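Long-range contacts in 2-nitropropane dioxygenase (Streptomyces ansochromogenes, PDB 3BW3), which binds FMN in a TIM barrel and probably uses molecular oxygen to remove the nitro group from alkyl nitronates by oxidation: residues A42-A47 / N68-Q73; D102-R107 / Y294-H299; F261-L266 / S277-F282. The protein carries 1 engineered substitution. One frame throughout, in Å; residues are numbered along the deposited sequence.

Contacts 1 and 2 adjoin at the active site, their centres about 13 Å apart, and both reach nitroethane, through Tyr44 in contact 1 and His298 in contact 2. The two are joined directly: Tyr44 OH lies 2.8 Å from Tyr294 OH, a probable hydrogen bond, while Gln73 N and Arg107 O are 2.9 Å apart and probably hydrogen-bonded too. Contact 1 also holds the flavin, by Asn68. Contact 3 stands apart. Its centre is about 25 Å from that of contact 1 and about 23 Å from that of contact 2, although its nearest atoms come within about 7 Å of contact 2; it belongs to a hairpin whose Thr264 side chain is still about 9 Å from FMN.

Contact 1: residues A42-A47 / N68-Q73. With FMN (flavin mononucleotide), chain B; NIE (nitroethane), chain C.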
loop_
_atom_site.group_PDB
_atom_site.type_symbol
_atom_site.label_atom_id
_atom_site.label_comp_id
_atom_site.label_asym_id
_atom_site.label_seq_id
_atom_site.Cartn_x
_atom_site.Cartn_y
_atom_site.Cartn_z
ATOM N N ALA A 42 4.229 -13.797 -22.371
ATOM C CA ALA A 42 4.978 -14.961 -22.827
ATOM C C ALA A 42 5.197 -15.956 -21.687
ATOM O O ALA A 42 5.679 -17.070 -21.904
ATOM C CB ALA A 42 6.322 -14.521 -23.406
ATOM N N GLY A 43 4.836 -15.548 -20.474
ATOM C CA GLY A 43 5.007 -16.403 -19.312
ATOM C C GLY A 43 4.370 -17.781 -19.410
ATOM O O GLY A 43 3.176 -17.908 -19.665
ATOM N N TYR A 44 5.187 -18.807 -19.191
ATOM C CA TYR A 44 4.778 -20.213 -19.230
ATOM C C TYR A 44 4.466 -20.761 -20.621
ATOM O O TYR A 44 4.093 -21.923 -20.757
ATOM C CB TYR A 44 3.586 -20.454 -18.293
ATOM C CG TYR A 44 3.829 -19.962 -16.883
ATOM C CD1 TYR A 44 4.969 -20.348 -16.176
ATOM C CD2 TYR A 44 2.941 -19.082 -16.267
ATOM C CE1 TYR A 44 5.220 -19.867 -14.899
ATOM C CE2 TYR A 44 3.182 -18.596 -14.987
ATOM C CZ TYR A 44 4.324 -18.993 -14.309
ATOM O OH TYR A 44 4.565 -18.529 -13.033
ATOM N N LYS A 45 4.616 -19.936 -21.654
ATOM C CA LYS A 45 4.374 -20.397 -23.023
ATOM C C LYS A 45 5.713 -20.807 -23.623
ATOM O O LYS A 45 6.762 -20.534 -23.044
ATOM C CB LYS A 45 3.781 -19.279 -23.884
ATOM C CG LYS A 45 2.419 -18.759 -23.431
ATOM C CD LYS A 45 1.873 -17.734 -24.424
ATOM C CE LYS A 45 0.505 -17.212 -24.009
ATOM N NZ LYS A 45 -0.523 -18.304 -23.932
ATOM N N THR A 46 5.676 -21.476 -24.770
ATOM C CA THR A 46 6.893 -21.869 -25.465
ATOM C C THR A 46 7.237 -20.690 -26.369
ATOM O O THR A 46 6.395 -19.824 -26.612
ATOM C CB THR A 46 6.676 -23.107 -26.358
ATOM O OG1 THR A 46 5.650 -22.824 -27.314
ATOM C CG2 THR A 46 6.273 -24.315 -25.523
ATOM N N ALA A 47 8.466 -20.646 -26.870
ATOM C CA ALA A 47 8.857 -19.547 -27.741
ATOM C C ALA A 47 7.924 -19.481 -28.947
ATOM O O ALA A 47 7.529 -18.395 -29.370
ATOM C CB ALA A 47 10.305 -19.714 -28.191
ATOM N N ASN A 68 5.725 -9.529 -22.643
ATOM C CA ASN A 68 6.358 -9.699 -21.340
ATOM C C ASN A 68 7.012 -11.073 -21.200
ATOM O O ASN A 68 6.433 -12.087 -21.593
ATOM C CB ASN A 68 5.293 -9.481 -20.251
ATOM C CG ASN A 68 5.804 -9.748 -18.845
ATOM O OD1 ASN A 68 5.616 -10.834 -18.304
ATOM N ND2 ASN A 68 6.450 -8.754 -18.247
ATOM N N VAL A 69 8.227 -11.107 -20.659
ATOM C CA VAL A 69 8.915 -12.384 -20.471
ATOM C C VAL A 69 9.416 -12.554 -19.036
ATOM O O VAL A 69 9.765 -11.577 -18.366
ATOM C CB VAL A 69 10.123 -12.544 -21.444
ATOM C CG1 VAL A 69 9.683 -12.275 -22.882
ATOM C CG2 VAL A 69 11.241 -11.623 -21.049
ATOM N N PHE A 70 9.439 -13.798 -18.568
ATOM C CA PHE A 70 9.909 -14.092 -17.222
ATOM C C PHE A 70 11.415 -14.353 -17.232
ATOM O O PHE A 70 11.945 -15.007 -18.138
ATOM C CB PHE A 70 9.201 -15.326 -16.650
ATOM C CG PHE A 70 7.722 -15.149 -16.427
ATOM C CD1 PHE A 70 7.141 -13.883 -16.426
ATOM C CD2 PHE A 70 6.916 -16.254 -16.163
ATOM C CE1 PHE A 70 5.778 -13.719 -16.160
ATOM C CE2 PHE A 70 5.557 -16.104 -15.896
ATOM C CZ PHE A 70 4.986 -14.832 -15.894
ATOM N N MET A 71 12.101 -13.836 -16.220
ATOM C CA MET A 71 13.536 -14.040 -16.104
ATOM C C MET A 71 13.780 -15.462 -15.620
ATOM O O MET A 71 12.983 -16.008 -14.857
ATOM C CB MET A 71 14.144 -13.076 -15.077
ATOM C CG MET A 71 14.076 -11.603 -15.442
ATOM S SD MET A 71 14.874 -11.261 -17.006
ATOM C CE MET A 71 16.489 -11.942 -16.735
ATOM N N PRO A 72 14.872 -16.094 -16.080
ATOM C CA PRO A 72 15.166 -17.456 -15.632
ATOM C C PRO A 72 15.457 -17.387 -14.132
ATOM O O PRO A 72 15.968 -16.380 -13.648
ATOM C CB PRO A 72 16.408 -17.821 -16.439
ATOM C CG PRO A 72 16.199 -17.083 -17.713
ATOM C CD PRO A 72 15.711 -15.731 -17.234
ATOM N N GLN A 73 15.128 -18.443 -13.398
ATOM C CA GLN A 73 15.360 -18.453 -11.961
ATOM C C GLN A 73 16.409 -19.494 -11.598
ATOM O O GLN A 73 16.481 -20.556 -12.212
ATOM C CB GLN A 73 14.056 -18.758 -11.211
ATOM C CG GLN A 73 12.920 -17.768 -11.473
ATOM C CD GLN A 73 13.291 -16.337 -11.124
ATOM O OE1 GLN A 73 13.297 -15.454 -11.984
ATOM N NE2 GLN A 73 13.606 -16.101 -9.858
HETATM N N1 FMN B . 2.875 -9.229 -14.635
HETATM C C2 FMN B . 3.885 -9.703 -15.475
HETATM O O2 FMN B . 4.900 -9.030 -15.643
HETATM N N3 FMN B . 3.749 -10.922 -16.123
HETATM C C4 FMN B . 2.624 -11.719 -15.986
HETATM O O4 FMN B . 2.546 -12.798 -16.594
HETATM C C4A FMN B . 1.579 -11.247 -15.146
HETATM N N5 FMN B . 0.402 -11.978 -14.978
HETATM C C5A FMN B . -0.646 -11.507 -14.179
HETATM C C6 FMN B . -1.835 -12.270 -14.055
HETATM C C7 FMN B . -2.947 -11.827 -13.254
HETATM C C7M FMN B . -4.324 -12.239 -13.826
HETATM C C8 FMN B . -2.777 -10.538 -12.622
HETATM C C8M FMN B . -3.940 -9.584 -12.345
HETATM C C9 FMN B . -1.576 -9.773 -12.718
HETATM C C9A FMN B . -0.505 -10.251 -13.503
HETATM N N10 FMN B . 0.699 -9.513 -13.649
HETATM C C10 FMN B . 1.731 -9.989 -14.473
HETATM C "C1'" FMN B . 0.975 -8.288 -12.772
HETATM C "C2'" FMN B . 0.665 -7.018 -13.596
HETATM O "O2'" FMN B . 1.792 -6.706 -14.406
HETATM C "C3'" FMN B . 0.405 -5.763 -12.690
HETATM O "O3'" FMN B . 1.585 -5.590 -11.902
HETATM C "C4'" FMN B . -0.811 -5.888 -11.746
HETATM O "O4'" FMN B . -1.897 -6.465 -12.483
HETATM C "C5'" FMN B . -1.223 -4.488 -11.202
HETATM O "O5'" FMN B . -2.362 -4.556 -10.309
HETATM P P FMN B . -3.957 -4.430 -10.700
HETATM O O1P FMN B . -3.553 -3.439 -11.750
HETATM O O2P FMN B . -4.011 -4.119 -9.224
HETATM O O3P FMN B . -3.847 -5.897 -11.096
HETATM N N3 NIE C . -0.675 -18.287 -14.160
HETATM C C1 NIE C . -0.340 -20.018 -15.902
HETATM C C2 NIE C . -1.304 -19.391 -14.886
HETATM O O4 NIE C . -1.061 -17.147 -14.358
HETATM O O5 NIE C . 0.215 -18.495 -13.349
HETATM O O HOH W 1 4.038 -12.969 -18.999
#
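Ala42 and Asn68 link the two backbones by one hydrogen bond, Ala42 N to Asn68 O at 2.9 Å. A type II turn from Ala42 to Lys45, closed by Lys45 N bonding to Ala42 O, then carries the chain across the Phe70 ring. Gly43 lies over one face of that ring in a CH-pi contact, its CA 3.7 Å from the Phe70 centroid and 21° off the normal; a CB at this position would run into Phe70 CZ. The edge of the same ring meets the face of Tyr44 in a T-shaped pair, planes at 78° and Phe70 CE2 3.5 Å from Tyr44 CZ. Flavin lies on the rim of Phe70 as well, FMN O4 coming to 3.3 Å from Phe70 CZ near the ring plane. Tyr44 is thus placed against nitroethane, its CE2 3.4 Å from O5 of that molecule, while its hydroxyl is hydrogen-bonded to Tyr294. With CG anti to the backbone N (chi1 175°), Asn68 directs its amide to the flavin, and its OD1 accepts from FMN N3 at 2.9 Å. Asn68 ND2 bonds Ser127 OG, which should fix the amide's rotation. One water accepts from Gly43 N and donates to Asn68 OD1 and to FMN O4 (2.8 Å from the water). Two donors therefore grip OD1, and the water's donation to O4 may favour electron density at the pyrimidine end of the flavin.

Contact 2: residues D102-R107 / Y294-H299; sequences DPDGGR and YPDVHH. With NIE (nitroethane), chain C.
The first turn of helix 296-311, which lines the nitroethane pocket, is tied to loop 102-107 by two polar links, Arg107 to Asp296 and His299 to Gly106. Arg107, its chain bent at chi3 (62°), donates from NH1 to Asp296 OD1 at 2.6 Å; the acceptor lies near the guanidinium plane, while the nitrogen comes on the syn side of the carboxylate but 32° out of its plane. Arg107 NH2 adds a weak bond to Asp296 OD1 at 3.1 Å, completing the salt bridge, and also bonds Pro74 O. Over one guanidinium face sits Pro295 CD, 4.1 Å from Arg107 NH2; this proline follows a cis peptide and occupies the N-cap position. Were Arg107 replaced by an alanine, the Asp296 carboxylate would probably be left without its cation, its OD2 4.1 Å from Asp104 OD1. On the other link, His299 NE2 donates nearly straight (161°) to Gly106 O at 3.0 Å, and this partner lies in the imidazole plane. A type I turn from Asp102 to Gly105, with Asp102 OD1 accepting from Asp104 N in an Asx turn, leads into Gly106. His298, which lies in sequence between Asp296 and His299, gives a weak bond from NE2 to nitroethane O5 at 3.1 Å. The arrangement is that of a helix N-terminus at a ligand pocket, braced on one side by a loop while another side bears a ligand-binding histidine.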
loop_
_atom_site.group_PDB
_atom_site.type_symbol
_atom_site.label_atom_id
_atom_site.label_comp_id
_atom_site.label_asym_id
_atom_site.label_seq_id
_atom_site.Cartn_x
_atom_site.Cartn_y
_atom_site.Cartn_z
ATOM N N ASP A 102 5.495 -31.748 -12.158
ATOM C CA ASP A 102 6.896 -31.948 -11.799
ATOM C C ASP A 102 7.513 -30.641 -11.310
ATOM O O ASP A 102 7.621 -29.679 -12.065
ATOM C CB ASP A 102 7.686 -32.450 -13.009
ATOM C CG ASP A 102 9.075 -32.934 -12.637
ATOM O OD1 ASP A 102 9.732 -32.289 -11.793
ATOM O OD2 ASP A 102 9.515 -33.960 -13.197
ATOM N N PRO A 103 7.938 -30.595 -10.039
ATOM C CA PRO A 103 8.544 -29.386 -9.470
ATOM C C PRO A 103 9.938 -29.083 -10.003
ATOM O O PRO A 103 10.468 -27.996 -9.778
ATOM C CB PRO A 103 8.561 -29.687 -7.975
ATOM C CG PRO A 103 8.790 -31.161 -7.952
ATOM C CD PRO A 103 7.840 -31.655 -9.019
ATOM N N ASP A 104 10.534 -30.042 -10.704
ATOM C CA ASP A 104 11.875 -29.841 -11.235
ATOM C C ASP A 104 11.924 -29.640 -12.739
ATOM O O ASP A 104 12.891 -30.027 -13.392
ATOM C CB ASP A 104 12.789 -31.002 -10.836
ATOM C CG ASP A 104 13.027 -31.067 -9.337
ATOM O OD1 ASP A 104 13.364 -30.019 -8.739
ATOM O OD2 ASP A 104 12.884 -32.165 -8.760
ATOM N N GLY A 105 10.879 -29.032 -13.286
ATOM C CA GLY A 105 10.855 -28.770 -14.711
ATOM C C GLY A 105 11.800 -27.617 -15.003
ATOM O O GLY A 105 12.637 -27.265 -14.166
ATOM N N GLY A 106 11.677 -27.023 -16.185
ATOM C CA GLY A 106 12.541 -25.910 -16.536
ATOM C C GLY A 106 12.400 -24.768 -15.549
ATOM O O GLY A 106 11.466 -24.748 -14.752
ATOM N N ARG A 107 13.327 -23.817 -15.602
ATOM C CA ARG A 107 13.301 -22.663 -14.711
ATOM C C ARG A 107 13.615 -21.405 -15.514
ATOM O O ARG A 107 13.580 -20.290 -14.993
ATOM C CB ARG A 107 14.342 -22.835 -13.609
ATOM C CG ARG A 107 14.337 -24.211 -12.962
ATOM C CD ARG A 107 15.396 -24.280 -11.885
ATOM N NE ARG A 107 15.118 -23.315 -10.829
ATOM C CZ ARG A 107 14.208 -23.494 -9.880
ATOM N NH1 ARG A 107 13.491 -24.610 -9.850
ATOM N NH2 ARG A 107 14.008 -22.552 -8.967
ATOM N N TYR A 294 10.083 -21.001 -6.638
ATOM C CA TYR A 294 9.494 -20.675 -7.932
ATOM C C TYR A 294 10.485 -20.962 -9.065
ATOM O O TYR A 294 11.676 -20.676 -8.943
ATOM C CB TYR A 294 9.105 -19.192 -7.946
ATOM C CG TYR A 294 8.583 -18.701 -9.272
ATOM C CD1 TYR A 294 7.246 -18.863 -9.624
ATOM C CD2 TYR A 294 9.441 -18.112 -10.200
ATOM C CE1 TYR A 294 6.775 -18.455 -10.869
ATOM C CE2 TYR A 294 8.982 -17.701 -11.442
ATOM C CZ TYR A 294 7.652 -17.874 -11.771
ATOM O OH TYR A 294 7.207 -17.477 -13.007
ATOM N N PRO A 295 10.000 -21.504 -10.198
ATOM C CA PRO A 295 8.603 -21.859 -10.480
ATOM C C PRO A 295 8.218 -23.263 -10.027
ATOM O O PRO A 295 7.199 -23.798 -10.462
ATOM C CB PRO A 295 8.519 -21.706 -11.995
ATOM C CG PRO A 295 9.863 -22.221 -12.430
ATOM C CD PRO A 295 10.816 -21.578 -11.426
ATOM N N ASP A 296 9.027 -23.852 -9.151
ATOM C CA ASP A 296 8.776 -25.203 -8.646
ATOM C C ASP A 296 7.329 -25.427 -8.206
ATOM O O ASP A 296 6.677 -26.383 -8.635
ATOM C CB ASP A 296 9.694 -25.507 -7.460
ATOM C CG ASP A 296 11.167 -25.347 -7.798
ATOM O OD1 ASP A 296 11.587 -24.220 -8.146
ATOM O OD2 ASP A 296 11.904 -26.351 -7.710
ATOM N N VAL A 297 6.831 -24.553 -7.336
ATOM C CA VAL A 297 5.467 -24.684 -6.836
ATOM C C VAL A 297 4.444 -24.485 -7.954
ATOM O O VAL A 297 3.422 -25.171 -7.995
ATOM C CB VAL A 297 5.204 -23.692 -5.679
ATOM C CG1 VAL A 297 3.746 -23.757 -5.250
ATOM C CG2 VAL A 297 6.103 -24.038 -4.494
ATOM N N HIS A 298 4.722 -23.561 -8.867
ATOM C CA HIS A 298 3.814 -23.324 -9.984
ATOM C C HIS A 298 3.651 -24.604 -10.809
ATOM O O HIS A 298 2.545 -24.937 -11.235
ATOM C CB HIS A 298 4.329 -22.192 -10.884
ATOM C CG HIS A 298 3.425 -21.891 -12.040
ATOM N ND1 HIS A 298 3.435 -22.624 -13.207
ATOM C CD2 HIS A 298 2.438 -20.973 -12.184
ATOM C CE1 HIS A 298 2.494 -22.172 -14.018
ATOM N NE2 HIS A 298 1.874 -21.171 -13.419
ATOM N N HIS A 299 4.750 -25.320 -11.035
ATOM C CA HIS A 299 4.690 -26.563 -11.802
ATOM C C HIS A 299 3.844 -27.567 -11.033
ATOM O O HIS A 299 3.041 -28.306 -11.602
ATOM C CB HIS A 299 6.086 -27.173 -11.996
ATOM C CG HIS A 299 7.044 -26.304 -12.752
ATOM N ND1 HIS A 299 6.645 -25.448 -13.756
ATOM C CD2 HIS A 299 8.393 -26.199 -12.682
ATOM C CE1 HIS A 299 7.707 -24.851 -14.270
ATOM N NE2 HIS A 299 8.779 -25.290 -13.636
HETATM N N3 NIE C . -0.675 -18.287 -14.160
HETATM C C1 NIE C . -0.340 -20.018 -15.902
HETATM C C2 NIE C . -1.304 -19.391 -14.886
HETATM O O4 NIE C . -1.061 -17.147 -14.358
HETATM O O5 NIE C . 0.215 -18.495 -13.349
#

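Contact 3: residues F261-L266 / S277-F282; sequences FARTRL and SLVNRF
Arg265 holds CG between its backbone N and carbonyl carbon (chi1 66°), which lays the start of its chain against Val279, CG to Val279 CG2 at 3.7 Å. Phe261 instead has CG anti to the carbonyl carbon (chi1 -69°), and its ring edge points at the backbone beyond the strand: CD1 is 3.3 Å from Val279 O, close to the ring plane, and CE1 meets Asn280 CB at the ring edge. At the root of the same ring, Phe261 CB packs on Leu278 CD1 at 3.9 Å. The backbones form an antiparallel beta hairpin, strands 264-267 and 275-278. Arg265 and Ser277 are its hydrogen-bonded pair, with Arg265 N to Ser277 O at 3.0 Å and a return bond from Ser277 N to Arg265 O. Thr264 and Leu278 form the adjoining non-hydrogen-bonded pair; although their side chains diverge, Thr264 CG2 and Leu278 CD2 approach to 3.4 Å, tighter than usual for two carbons. Past the strand end, Val279 N still donates to Arg263 O at 2.8 Å, almost straight at 170°. Ser277 OG turns back to its own strand and donates to Leu278 O. Thr264 OG1 is hydrogen-bonded to Arg276, whereas the Arg265 guanidinium leaves the hairpin and NH1 is hydrogen-bonded to Asp190 O of the second subunit. Asn280 caps helix 281-286 through OD1 to Leu283 N, and its ND2 is hydrogen-bonded to Met317 O.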
loop_
_atom_site.group_PDB
_atom_site.type_symbol
_atom_site.label_atom_id
_atom_site.label_comp_id
_atom_site.label_asym_id
_atom_site.label_seq_id
_atom_site.Cartn_x
_atom_site.Cartn_y
_atom_site.Cartn_z
ATOM N N PHE A 261 -15.942 -13.235 -1.872
ATOM C CA PHE A 261 -14.496 -13.085 -1.968
ATOM C C PHE A 261 -14.245 -11.611 -1.697
ATOM O O PHE A 261 -13.899 -10.855 -2.602
ATOM C CB PHE A 261 -14.009 -13.435 -3.377
ATOM C CG PHE A 261 -14.137 -14.891 -3.724
ATOM C CD1 PHE A 261 -13.284 -15.830 -3.160
ATOM C CD2 PHE A 261 -15.103 -15.319 -4.625
ATOM C CE1 PHE A 261 -13.388 -17.176 -3.488
ATOM C CE2 PHE A 261 -15.218 -16.663 -4.961
ATOM C CZ PHE A 261 -14.357 -17.594 -4.392
ATOM N N ALA A 262 -14.431 -11.203 -0.448
ATOM C CA ALA A 262 -14.259 -9.807 -0.074
ATOM C C ALA A 262 -12.841 -9.396 0.301
ATOM O O ALA A 262 -12.618 -8.249 0.685
ATOM C CB ALA A 262 -15.200 -9.465 1.067
ATOM N N ARG A 263 -11.878 -10.305 0.193
ATOM C CA ARG A 263 -10.515 -9.950 0.559
ATOM C C ARG A 263 -9.426 -10.633 -0.265
ATOM O O ARG A 263 -9.594 -11.764 -0.725
ATOM C CB ARG A 263 -10.301 -10.239 2.048
ATOM C CG ARG A 263 -8.952 -9.806 2.576
ATOM C CD ARG A 263 -9.097 -8.951 3.830
ATOM N NE ARG A 263 -9.651 -9.685 4.965
ATOM C CZ ARG A 263 -9.074 -10.740 5.532
ATOM N NH1 ARG A 263 -7.916 -11.199 5.069
ATOM N NH2 ARG A 263 -9.652 -11.329 6.569
ATOM N N THR A 264 -8.311 -9.928 -0.451
ATOM C CA THR A 264 -7.176 -10.470 -1.191
ATOM C C THR A 264 -5.954 -10.449 -0.288
ATOM O O THR A 264 -5.928 -9.747 0.722
ATOM C CB THR A 264 -6.807 -9.621 -2.435
ATOM O OG1 THR A 264 -6.340 -8.332 -2.011
ATOM C CG2 THR A 264 -7.999 -9.447 -3.357
ATOM N N ARG A 265 -4.944 -11.229 -0.647
ATOM C CA ARG A 265 -3.705 -11.225 0.112
ATOM C C ARG A 265 -2.590 -11.887 -0.678
ATOM O O ARG A 265 -2.838 -12.676 -1.596
ATOM C CB ARG A 265 -3.873 -11.908 1.475
ATOM C CG ARG A 265 -4.149 -13.382 1.419
ATOM C CD ARG A 265 -4.060 -14.011 2.807
ATOM N NE ARG A 265 -4.930 -13.364 3.787
ATOM C CZ ARG A 265 -4.515 -12.485 4.695
ATOM N NH1 ARG A 265 -3.234 -12.140 4.754
ATOM N NH2 ARG A 265 -5.377 -11.962 5.557
ATOM N N LEU A 266 -1.358 -11.533 -0.333
ATOM C CA LEU A 266 -0.191 -12.092 -0.988
ATOM C C LEU A 266 0.013 -13.501 -0.453
ATOM O O LEU A 266 -0.079 -13.732 0.750
ATOM C CB LEU A 266 1.036 -11.229 -0.693
ATOM C CG LEU A 266 1.058 -9.859 -1.375
ATOM C CD1 LEU A 266 2.169 -9.000 -0.787
ATOM C CD2 LEU A 266 1.247 -10.048 -2.877
ATOM N N SER A 277 -3.955 -12.765 -4.507
ATOM C CA SER A 277 -5.130 -13.487 -4.976
ATOM C C SER A 277 -6.283 -13.299 -4.005
ATOM O O SER A 277 -6.068 -12.971 -2.842
ATOM C CB SER A 277 -4.798 -14.979 -5.074
ATOM O OG SER A 277 -5.965 -15.771 -5.150
ATOM N N LEU A 278 -7.506 -13.499 -4.486
ATOM C CA LEU A 278 -8.673 -13.399 -3.616
ATOM C C LEU A 278 -8.519 -14.571 -2.651
ATOM O O LEU A 278 -8.058 -15.638 -3.048
ATOM C CB LEU A 278 -9.966 -13.548 -4.425
ATOM C CG LEU A 278 -10.288 -12.416 -5.403
ATOM C CD1 LEU A 278 -11.457 -12.814 -6.291
ATOM C CD2 LEU A 278 -10.622 -11.152 -4.623
ATOM N N VAL A 279 -8.867 -14.378 -1.387
ATOM C CA VAL A 279 -8.739 -15.460 -0.418
ATOM C C VAL A 279 -9.809 -16.512 -0.694
ATOM O O VAL A 279 -10.991 -16.197 -0.759
ATOM C CB VAL A 279 -8.890 -14.941 1.037
ATOM C CG1 VAL A 279 -8.851 -16.118 2.032
ATOM C CG2 VAL A 279 -7.767 -13.950 1.351
ATOM N N ASN A 280 -9.389 -17.758 -0.885
ATOM C CA ASN A 280 -10.332 -18.833 -1.140
ATOM C C ASN A 280 -9.898 -20.064 -0.358
ATOM O O ASN A 280 -8.980 -19.986 0.457
ATOM C CB ASN A 280 -10.418 -19.132 -2.647
ATOM C CG ASN A 280 -9.085 -19.538 -3.247
ATOM O OD1 ASN A 280 -8.085 -19.670 -2.540
ATOM N ND2 ASN A 280 -9.067 -19.748 -4.560
ATOM N N ARG A 281 -10.550 -21.195 -0.592
ATOM C CA ARG A 281 -10.215 -22.417 0.133
ATOM C C ARG A 281 -8.744 -22.817 0.016
ATOM O O ARG A 281 -8.076 -23.074 1.020
ATOM C CB ARG A 281 -11.087 -23.580 -0.351
ATOM C CG ARG A 281 -10.833 -24.878 0.414
ATOM C CD ARG A 281 -11.601 -26.058 -0.168
ATOM N NE ARG A 281 -11.141 -26.424 -1.506
ATOM C CZ ARG A 281 -9.945 -26.936 -1.780
ATOM N NH1 ARG A 281 -9.070 -27.151 -0.807
ATOM N NH2 ARG A 281 -9.619 -27.233 -3.032
ATOM N N PHE A 282 -8.243 -22.874 -1.212
ATOM C CA PHE A 282 -6.865 -23.271 -1.455
ATOM C C PHE A 282 -5.880 -22.359 -0.730
ATOM O O PHE A 282 -4.914 -22.828 -0.134
ATOM C CB PHE A 282 -6.564 -23.252 -2.956
ATOM C CG PHE A 282 -5.355 -24.065 -3.347
ATOM C CD1 PHE A 282 -5.497 -25.371 -3.801
ATOM C CD2 PHE A 282 -4.077 -23.524 -3.260
ATOM C CE1 PHE A 282 -4.383 -26.126 -4.164
ATOM C CE2 PHE A 282 -2.956 -24.273 -3.619
ATOM C CZ PHE A 282 -3.110 -25.575 -4.072
#